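Local coordinates for protein thioesterase superfamily (PDB 2OAF) that probably hydrolyses thioesters, perhaps of acyl-coenzyme A type, as a hotdog-fold member of the thioesterase superfamily, at residues K32-A46 with M78-C92. Numbering follows the deposited sequence.
Sequences KIAYTGHLPRFALEA and MDFKSPVTPRHILKC. With PO4 (phosphate ion), chain C.
Ile33, Ala34, Leu39, Pro40, Phe42 and Ala46 pack the start of helix 39-54 and its preceding loop against the end of strand 69-80, the start of strand 90-99 and the loop between them, a largely buried apolar contact. Leu39 spans two partners: CD1 lies 3.6 Å from Phe80 CD1, while CD2 reaches Val84 CG2. In Thr36, chi1 of -58° sets OG1 beside the backbone N and turns CG2 over a face of the Phe80 ring, 4.2 Å from its centroid and 28° off the normal, a CH-pi contact. Pro40 meets selenomethionine Met78 nearly at right angles, its CG 3.9 Å from SE. This is the hotdog fold, a long helix wrapped by an antiparallel sheet, which Met78 and Asp79 continue into a second subunit. Farther along, the Leu90 and Phe42 side chains cross (CD2 to CD2 3.7 Å), and Ala46 CB lies 3.6 Å from Cys92 CB. The preceding loop is joined by Ala34 N donating to Val84 O (2.8 Å, 166°), a water linking Val84 N to Ala34 O, Ala34 CB on Val84 CB (3.8 Å) and Ile33 CG2 on Pro83 CB (3.7 Å). Away from the strands, His38 of the 3-10 turn and Arg41 weakly hydrogen-bond a phosphate.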
ATOM      1  N   LYS B  32       5.257 -15.614   4.906  1.00 30.41           N
ATOM      2  CA  LYS B  32       4.578 -15.524   6.208  1.00 30.69           C
ATOM      3  C   LYS B  32       5.210 -14.517   7.160  1.00 31.23           C
ATOM      4  O   LYS B  32       5.018 -14.623   8.380  1.00 31.62           O
ATOM      5  CB  LYS B  32       4.421 -16.892   6.907  1.00 32.20           C
ATOM      6  CG  LYS B  32       3.788 -17.967   6.067  1.00 32.80           C
ATOM      7  CD  LYS B  32       3.843 -19.312   6.783  1.00 38.31           C
ATOM      8  CE  LYS B  32       3.127 -20.450   6.018  1.00 52.43           C
ATOM      9  NZ  LYS B  32       3.939 -21.006   4.896  1.00 56.51           N
ATOM     10  N   ILE B  33       5.901 -13.527   6.595  1.00 29.39           N
ATOM     11  CA  ILE B  33       6.467 -12.426   7.353  1.00 30.42           C
ATOM     12  C   ILE B  33       6.095 -11.130   6.631  1.00 30.93           C
ATOM     13  O   ILE B  33       5.695 -11.167   5.472  1.00 28.41           O
ATOM     14  CB  ILE B  33       8.002 -12.601   7.488  1.00 30.71           C
ATOM     15  CG1 ILE B  33       8.662 -12.590   6.119  1.00 31.67           C
ATOM     16  CG2 ILE B  33       8.329 -13.966   8.179  1.00 30.58           C
ATOM     17  CD1 ILE B  33      10.172 -12.508   6.183  1.00 41.38           C
ATOM     18  N   ALA B  34       6.254  -9.997   7.297  1.00 28.83           N
ATOM     19  CA  ALA B  34       5.905  -8.697   6.729  1.00 29.39           C
ATOM     20  C   ALA B  34       6.746  -8.494   5.476  1.00 30.13           C
ATOM     21  O   ALA B  34       7.967  -8.711   5.512  1.00 28.51           O
ATOM     22  CB  ALA B  34       6.162  -7.531   7.778  1.00 28.35           C
ATOM     23  N   TYR B  35       6.110  -8.107   4.367  1.00 29.12           N
ATOM     24  CA  TYR B  35       6.858  -7.784   3.162  1.00 29.12           C
ATOM     25  C   TYR B  35       7.771  -6.571   3.405  1.00 31.43           C
ATOM     26  O   TYR B  35       7.372  -5.542   3.962  1.00 29.92           O
ATOM     27  CB  TYR B  35       5.925  -7.470   2.014  1.00 30.23           C
ATOM     28  CG  TYR B  35       6.581  -7.074   0.702  1.00 30.00           C
ATOM     29  CD1 TYR B  35       7.529  -7.884   0.108  1.00 31.38           C
ATOM     30  CD2 TYR B  35       6.174  -5.913   0.019  1.00 27.44           C
ATOM     31  CE1 TYR B  35       8.079  -7.554  -1.095  1.00 31.20           C
ATOM     32  CE2 TYR B  35       6.721  -5.582  -1.184  1.00 38.43           C
ATOM     33  CZ  TYR B  35       7.685  -6.403  -1.740  1.00 33.06           C
ATOM     34  OH  TYR B  35       8.220  -6.105  -2.969  1.00 35.15           O
ATOM     35  N   THR B  36       9.004  -6.696   2.925  1.00 32.53           N
ATOM     36  CA  THR B  36      10.006  -5.657   3.052  1.00 31.26           C
ATOM     37  C   THR B  36       9.476  -4.329   2.571  1.00 29.75           C
ATOM     38  O   THR B  36       9.731  -3.337   3.212  1.00 31.73           O
ATOM     39  CB  THR B  36      11.290  -6.046   2.294  1.00 34.71           C
ATOM     40  OG1 THR B  36      11.787  -7.286   2.804  1.00 35.20           O
ATOM     41  CG2 THR B  36      12.330  -4.981   2.469  1.00 29.37           C
ATOM     42  N   GLY B  37       8.716  -4.309   1.488  1.00 28.40           N
ATOM     43  CA  GLY B  37       8.131  -3.090   0.948  1.00 28.40           C
ATOM     44  C   GLY B  37       7.215  -2.312   1.851  1.00 29.51           C
ATOM     45  O   GLY B  37       7.038  -1.141   1.626  1.00 32.05           O
ATOM     46  N   HIS B  38       6.653  -2.957   2.876  1.00 29.58           N
ATOM     47  CA  HIS B  38       5.766  -2.283   3.830  1.00 31.47           C
ATOM     48  C   HIS B  38       6.545  -1.734   4.989  1.00 30.65           C
ATOM     49  O   HIS B  38       6.037  -0.898   5.717  1.00 32.78           O
ATOM     50  CB  HIS B  38       4.743  -3.296   4.377  1.00 32.13           C
ATOM     51  CG  HIS B  38       3.833  -3.857   3.334  1.00 34.50           C
ATOM     52  ND1 HIS B  38       3.290  -3.079   2.338  1.00 43.76           N
ATOM     53  CD2 HIS B  38       3.352  -5.110   3.140  1.00 31.89           C
ATOM     54  CE1 HIS B  38       2.544  -3.838   1.552  1.00 41.64           C
ATOM     55  NE2 HIS B  38       2.562  -5.070   2.022  1.00 37.31           N
ATOM     56  N   LEU B  39       7.754  -2.225   5.222  1.00 28.61           N
ATOM     57  CA  LEU B  39       8.456  -1.830   6.456  1.00 29.37           C
ATOM     58  C   LEU B  39       8.760  -0.337   6.529  1.00 31.92           C
ATOM     59  O   LEU B  39       8.606   0.278   7.601  1.00 33.63           O
ATOM     60  CB  LEU B  39       9.702  -2.708   6.718  1.00 29.83           C
ATOM     61  CG  LEU B  39       9.451  -4.215   6.936  1.00 35.08           C
ATOM     62  CD1 LEU B  39      10.743  -5.008   7.170  1.00 30.12           C
ATOM     63  CD2 LEU B  39       8.428  -4.443   8.063  1.00 32.61           C
ATOM     64  N   PRO B  40       9.151   0.274   5.397  1.00 33.39           N
ATOM     65  CA  PRO B  40       9.368   1.742   5.412  1.00 34.49           C
ATOM     66  C   PRO B  40       8.109   2.504   5.835  1.00 34.29           C
ATOM     67  O   PRO B  40       8.187   3.513   6.514  1.00 34.14           O
ATOM     68  CB  PRO B  40       9.713   2.043   3.955  1.00 34.49           C
ATOM     69  CG  PRO B  40      10.348   0.726   3.438  1.00 35.57           C
ATOM     70  CD  PRO B  40       9.474  -0.322   4.084  1.00 35.41           C
ATOM     71  N   ARG B  41       6.961   2.040   5.389  1.00 35.72           N
ATOM     72  CA  ARG B  41       5.697   2.649   5.780  1.00 37.00           C
ATOM     73  C   ARG B  41       5.515   2.671   7.291  1.00 34.54           C
ATOM     74  O   ARG B  41       5.045   3.667   7.857  1.00 32.87           O
ATOM     75  CB  ARG B  41       4.517   1.893   5.181  1.00 37.10           C
ATOM     76  CG  ARG B  41       3.174   2.417   5.708  1.00 47.88           C
ATOM     77  CD  ARG B  41       1.963   2.195   4.793  1.00 52.59           C
ATOM     78  NE  ARG B  41       1.723   0.787   4.516  1.00 54.27           N
ATOM     79  CZ  ARG B  41       1.154  -0.061   5.356  1.00 58.52           C
ATOM     80  NH1 ARG B  41       0.763   0.338   6.556  1.00 65.27           N
ATOM     81  NH2 ARG B  41       0.995  -1.327   4.992  1.00 67.86           N
ATOM     82  N   PHE B  42       5.829   1.548   7.939  1.00 31.68           N
ATOM     83  CA  PHE B  42       5.722   1.467   9.398  1.00 31.33           C
ATOM     84  C   PHE B  42       6.680   2.452  10.053  1.00 30.39           C
ATOM     85  O   PHE B  42       6.324   3.123  11.016  1.00 31.93           O
ATOM     86  CB  PHE B  42       6.071   0.076   9.942  1.00 33.48           C
ATOM     87  CG  PHE B  42       5.212  -1.048   9.423  1.00 34.61           C
ATOM     88  CD1 PHE B  42       3.883  -0.850   9.065  1.00 41.93           C
ATOM     89  CD2 PHE B  42       5.725  -2.327   9.372  1.00 35.29           C
ATOM     90  CE1 PHE B  42       3.105  -1.904   8.624  1.00 39.24           C
ATOM     91  CE2 PHE B  42       4.945  -3.384   8.943  1.00 38.89           C
ATOM     92  CZ  PHE B  42       3.633  -3.166   8.563  1.00 38.25           C
ATOM     93  N   ALA B  43       7.907   2.527   9.557  1.00 29.07           N
ATOM     94  CA  ALA B  43       8.890   3.452  10.145  1.00 28.90           C
ATOM     95  C   ALA B  43       8.464   4.924   9.997  1.00 27.15           C
ATOM     96  O   ALA B  43       8.613   5.734  10.919  1.00 27.99           O
ATOM     97  CB  ALA B  43      10.288   3.215   9.559  1.00 29.25           C
ATOM     98  N   LEU B  44       7.903   5.249   8.846  1.00 28.79           N
ATOM     99  CA  LEU B  44       7.418   6.596   8.580  1.00 30.33           C
ATOM    100  C   LEU B  44       6.229   6.956   9.462  1.00 29.55           C
ATOM    101  O   LEU B  44       6.124   8.083   9.964  1.00 30.51           O
ATOM    102  CB  LEU B  44       7.113   6.769   7.095  1.00 30.33           C
ATOM    103  CG  LEU B  44       8.242   7.318   6.196  1.00 29.61           C
ATOM    104  CD1 LEU B  44       9.561   6.651   6.489  1.00 34.21           C
ATOM    105  CD2 LEU B  44       7.878   7.167   4.694  1.00 37.15           C
ATOM    106  N   GLU B  45       5.337   6.000   9.667  1.00 28.68           N
ATOM    107  CA  GLU B  45       4.216   6.166  10.588  1.00 32.13           C
ATOM    108  C   GLU B  45       4.697   6.523  12.015  1.00 29.68           C
ATOM    109  O   GLU B  45       4.102   7.349  12.706  1.00 28.49           O
ATOM    110  CB  GLU B  45       3.374   4.903  10.562  1.00 33.66           C
ATOM    111  CG  GLU B  45       2.146   4.891  11.480  1.00 49.09           C
ATOM    112  CD  GLU B  45       1.538   3.482  11.638  1.00 46.29           C
ATOM    113  OE1 GLU B  45       1.532   2.728  10.606  1.00 59.31           O
ATOM    114  OE2 GLU B  45       1.104   3.157  12.785  1.00 45.63           O
ATOM    115  N   ALA B  46       5.800   5.905  12.422  1.00 29.48           N
ATOM    116  CA  ALA B  46       6.445   6.157  13.692  1.00 27.54           C
ATOM    117  C   ALA B  46       6.941   7.594  13.787  1.00 27.39           C
ATOM    118  O   ALA B  46       6.816   8.259  14.842  1.00 29.88           O
ATOM    119  CB  ALA B  46       7.606   5.191  13.868  1.00 26.04           C
HETATM  120  N   MSE B  78      17.801   1.355   5.811  1.00 26.93           N
HETATM  121  CA  MSE B  78      17.261   0.366   6.765  1.00 26.19           C
HETATM  122  C   MSE B  78      18.070  -0.895   6.680  1.00 26.36           C
HETATM  123  O   MSE B  78      18.416  -1.323   5.583  1.00 27.32           O
HETATM  124  CB  MSE B  78      15.800   0.062   6.459  1.00 26.62           C
HETATM  125  CG  MSE B  78      14.914   1.305   6.433  1.00 29.39           C
HETATM  126 SE   MSE B  78      13.046   0.933   6.239  0.75 27.72          SE
HETATM  127  CE  MSE B  78      12.709   0.061   7.921  1.00 27.36           C
ATOM    128  N   ASP B  79      18.379  -1.474   7.849  1.00 27.85           N
ATOM    129  CA  ASP B  79      18.929  -2.804   7.958  1.00 25.80           C
ATOM    130  C   ASP B  79      17.874  -3.689   8.554  1.00 27.13           C
ATOM    131  O   ASP B  79      17.265  -3.307   9.552  1.00 27.84           O
ATOM    132  CB  ASP B  79      20.169  -2.823   8.832  1.00 27.28           C
ATOM    133  CG  ASP B  79      21.343  -2.081   8.237  1.00 31.76           C
ATOM    134  OD1 ASP B  79      21.438  -1.944   7.008  1.00 35.51           O
ATOM    135  OD2 ASP B  79      22.209  -1.648   9.021  1.00 41.71           O
ATOM    136  N   PHE B  80      17.642  -4.845   7.937  1.00 26.83           N
ATOM    137  CA  PHE B  80      16.610  -5.804   8.373  1.00 26.82           C
ATOM    138  C   PHE B  80      17.317  -7.009   9.034  1.00 28.59           C
ATOM    139  O   PHE B  80      18.055  -7.734   8.368  1.00 26.73           O
ATOM    140  CB  PHE B  80      15.786  -6.229   7.177  1.00 27.64           C
ATOM    141  CG  PHE B  80      15.248  -5.065   6.391  1.00 24.68           C
ATOM    142  CD1 PHE B  80      14.224  -4.310   6.878  1.00 26.49           C
ATOM    143  CD2 PHE B  80      15.796  -4.727   5.174  1.00 28.52           C
ATOM    144  CE1 PHE B  80      13.765  -3.208   6.183  1.00 30.92           C
ATOM    145  CE2 PHE B  80      15.309  -3.665   4.457  1.00 25.77           C
ATOM    146  CZ  PHE B  80      14.292  -2.902   4.976  1.00 24.67           C
ATOM    147  N   LYS B  81      17.091  -7.204  10.335  1.00 27.96           N
ATOM    148  CA  LYS B  81      17.872  -8.160  11.135  1.00 28.94           C
ATOM    149  C   LYS B  81      17.070  -9.386  11.476  1.00 28.68           C
ATOM    150  O   LYS B  81      17.630 -10.447  11.692  1.00 27.07           O
ATOM    151  CB  LYS B  81      18.341  -7.509  12.436  1.00 32.19           C
ATOM    152  CG  LYS B  81      19.055  -6.166  12.274  1.00 36.18           C
ATOM    153  CD  LYS B  81      20.465  -6.330  11.749  1.00 47.59           C
ATOM    154  CE  LYS B  81      21.347  -5.090  12.116  1.00 58.96           C
ATOM    155  NZ  LYS B  81      22.804  -5.157  11.682  1.00 54.39           N
ATOM    156  N   SER B  82      15.757  -9.232  11.579  1.00 27.43           N
ATOM    157  CA  SER B  82      14.902 -10.311  11.979  1.00 29.38           C
ATOM    158  C   SER B  82      13.503 -10.029  11.393  1.00 30.58           C
ATOM    159  O   SER B  82      13.118  -8.882  11.231  1.00 29.61           O
ATOM    160  CB  SER B  82      14.857 -10.397  13.529  1.00 30.67           C
ATOM    161  OG  SER B  82      14.283 -11.600  13.956  1.00 36.21           O
ATOM    162  N   PRO B  83      12.756 -11.078  11.045  1.00 31.82           N
ATOM    163  CA  PRO B  83      11.448 -10.877  10.439  1.00 33.36           C
ATOM    164  C   PRO B  83      10.408 -10.248  11.347  1.00 31.19           C
ATOM    165  O   PRO B  83      10.381 -10.497  12.557  1.00 31.24           O
ATOM    166  CB  PRO B  83      10.977 -12.297  10.145  1.00 33.62           C
ATOM    167  CG  PRO B  83      12.139 -13.109  10.197  1.00 38.61           C
ATOM    168  CD  PRO B  83      13.079 -12.499  11.152  1.00 33.85           C
ATOM    169  N   VAL B  84       9.530  -9.468  10.746  1.00 30.51           N
ATOM    170  CA  VAL B  84       8.429  -8.847  11.448  1.00 30.74           C
ATOM    171  C   VAL B  84       7.164  -9.697  11.178  1.00 30.32           C
ATOM    172  O   VAL B  84       6.893 -10.081  10.039  1.00 30.03           O
ATOM    173  CB  VAL B  84       8.236  -7.426  10.967  1.00 32.70           C
ATOM    174  CG1 VAL B  84       6.945  -6.874  11.507  1.00 27.17           C
ATOM    175  CG2 VAL B  84       9.469  -6.505  11.405  1.00 25.73           C
ATOM    176  N   THR B  85       6.428 -10.047  12.225  1.00 29.84           N
ATOM    177  CA  THR B  85       5.191 -10.855  12.054  1.00 28.20           C
ATOM    178  C   THR B  85       4.027 -10.292  12.849  1.00 28.08           C
ATOM    179  O   THR B  85       4.189  -9.435  13.711  1.00 29.83           O
ATOM    180  CB  THR B  85       5.364 -12.299  12.492  1.00 31.35           C
ATOM    181  OG1 THR B  85       5.318 -12.358  13.931  1.00 32.05           O
ATOM    182  CG2 THR B  85       6.664 -12.908  11.952  1.00 29.60           C
ATOM    183  N   PRO B  86       2.819 -10.770  12.577  1.00 30.45           N
ATOM    184  CA  PRO B  86       1.692 -10.399  13.424  1.00 31.31           C
ATOM    185  C   PRO B  86       1.636 -10.999  14.825  1.00 31.82           C
ATOM    186  O   PRO B  86       0.665 -10.727  15.531  1.00 30.65           O
ATOM    187  CB  PRO B  86       0.470 -10.920  12.639  1.00 33.38           C
ATOM    188  CG  PRO B  86       0.937 -11.104  11.257  1.00 31.75           C
ATOM    189  CD  PRO B  86       2.362 -11.588  11.442  1.00 34.23           C
ATOM    190  N   ARG B  87       2.637 -11.787  15.229  1.00 31.97           N
ATOM    191  CA  ARG B  87       2.611 -12.416  16.550  1.00 33.17           C
ATOM    192  C   ARG B  87       2.777 -11.411  17.679  1.00 34.09           C
ATOM    193  O   ARG B  87       2.428 -11.713  18.797  1.00 32.27           O
ATOM    194  CB  ARG B  87       3.707 -13.465  16.705  1.00 37.06           C
ATOM    195  CG  ARG B  87       3.781 -14.538  15.621  1.00 41.91           C
ATOM    196  CD  ARG B  87       2.747 -15.564  15.868  1.00 47.29           C
ATOM    197  NE  ARG B  87       2.878 -16.724  14.991  1.00 44.46           N
ATOM    198  CZ  ARG B  87       1.943 -17.656  14.887  1.00 44.23           C
ATOM    199  NH1 ARG B  87       0.820 -17.549  15.599  1.00 37.41           N
ATOM    200  NH2 ARG B  87       2.117 -18.681  14.067  1.00 38.50           N
ATOM    201  N   HIS B  88       3.343 -10.231  17.408  1.00 33.70           N
ATOM    202  CA  HIS B  88       3.529  -9.201  18.452  1.00 32.92           C
ATOM    203  C   HIS B  88       3.331  -7.829  17.871  1.00 33.06           C
ATOM    204  O   HIS B  88       3.418  -7.657  16.677  1.00 33.68           O
ATOM    205  CB  HIS B  88       4.929  -9.285  19.044  1.00 36.23           C
ATOM    206  CG  HIS B  88       5.307 -10.661  19.473  1.00 34.72           C
ATOM    207  ND1 HIS B  88       4.746 -11.273  20.582  1.00 41.25           N
ATOM    208  CD2 HIS B  88       6.133 -11.572  18.910  1.00 40.43           C
ATOM    209  CE1 HIS B  88       5.242 -12.492  20.696  1.00 42.91           C
ATOM    210  NE2 HIS B  88       6.079 -12.702  19.693  1.00 39.71           N
ATOM    211  N   ILE B  89       3.054  -6.864  18.730  1.00 32.30           N
ATOM    212  CA  ILE B  89       3.090  -5.453  18.360  1.00 34.51           C
ATOM    213  C   ILE B  89       4.508  -5.131  17.883  1.00 32.26           C
ATOM    214  O   ILE B  89       5.482  -5.616  18.450  1.00 32.07           O
ATOM    215  CB  ILE B  89       2.780  -4.502  19.591  1.00 34.99           C
ATOM    216  CG1 ILE B  89       1.316  -4.573  20.006  1.00 35.69           C
ATOM    217  CG2 ILE B  89       3.084  -3.016  19.261  1.00 34.02           C
ATOM    218  CD1 ILE B  89       0.414  -3.906  18.990  1.00 46.43           C
ATOM    219  N   LEU B  90       4.614  -4.333  16.842  1.00 30.83           N
ATOM    220  CA  LEU B  90       5.912  -3.769  16.410  1.00 31.02           C
ATOM    221  C   LEU B  90       6.100  -2.468  17.168  1.00 31.21           C
ATOM    222  O   LEU B  90       5.389  -1.498  16.919  1.00 30.78           O
ATOM    223  CB  LEU B  90       5.926  -3.490  14.900  1.00 31.11           C
ATOM    224  CG  LEU B  90       7.220  -2.959  14.269  1.00 28.58           C
ATOM    225  CD1 LEU B  90       8.410  -3.964  14.399  1.00 27.15           C
ATOM    226  CD2 LEU B  90       6.977  -2.587  12.801  1.00 28.83           C
ATOM    227  N   LYS B  91       7.053  -2.447  18.083  1.00 30.27           N
ATOM    228  CA  LYS B  91       7.353  -1.247  18.844  1.00 29.57           C
ATOM    229  C   LYS B  91       8.437  -0.465  18.133  1.00 29.92           C
ATOM    230  O   LYS B  91       9.607  -0.910  18.034  1.00 29.93           O
ATOM    231  CB  LYS B  91       7.822  -1.609  20.250  1.00 31.61           C
ATOM    232  CG  LYS B  91       6.846  -2.454  21.039  1.00 32.91           C
ATOM    233  CD  LYS B  91       5.894  -1.594  21.824  1.00 43.39           C
ATOM    234  CE  LYS B  91       4.941  -2.407  22.705  1.00 47.25           C
ATOM    235  NZ  LYS B  91       4.020  -1.533  23.492  1.00 49.85           N
ATOM    236  N   CYS B  92       8.065   0.702  17.628  1.00 28.58           N
ATOM    237  CA  CYS B  92       8.984   1.526  16.874  1.00 27.71           C
ATOM    238  C   CYS B  92       9.553   2.593  17.774  1.00 29.37           C
ATOM    239  O   CYS B  92       8.919   3.589  18.053  1.00 28.54           O
ATOM    240  CB  CYS B  92       8.293   2.126  15.670  1.00 29.28           C
ATOM    241  SG  CYS B  92       7.740   0.885  14.472  1.00 32.68           S
TER
HETATM  242  P   PO4 C 144       3.068   0.411   0.754  1.00 48.31           P
HETATM  243  O1  PO4 C 144       3.356   1.143  -0.527  1.00 48.52           O
HETATM  244  O2  PO4 C 144       3.352  -1.055   0.584  1.00 58.22           O
HETATM  245  O3  PO4 C 144       3.997   0.935   1.822  1.00 66.16           O
HETATM  246  O4  PO4 C 144       1.636   0.683   1.174  1.00 62.47           O
HETATM  247  O   HOH W   1       9.724  -8.935   7.946  1.00 24.57           O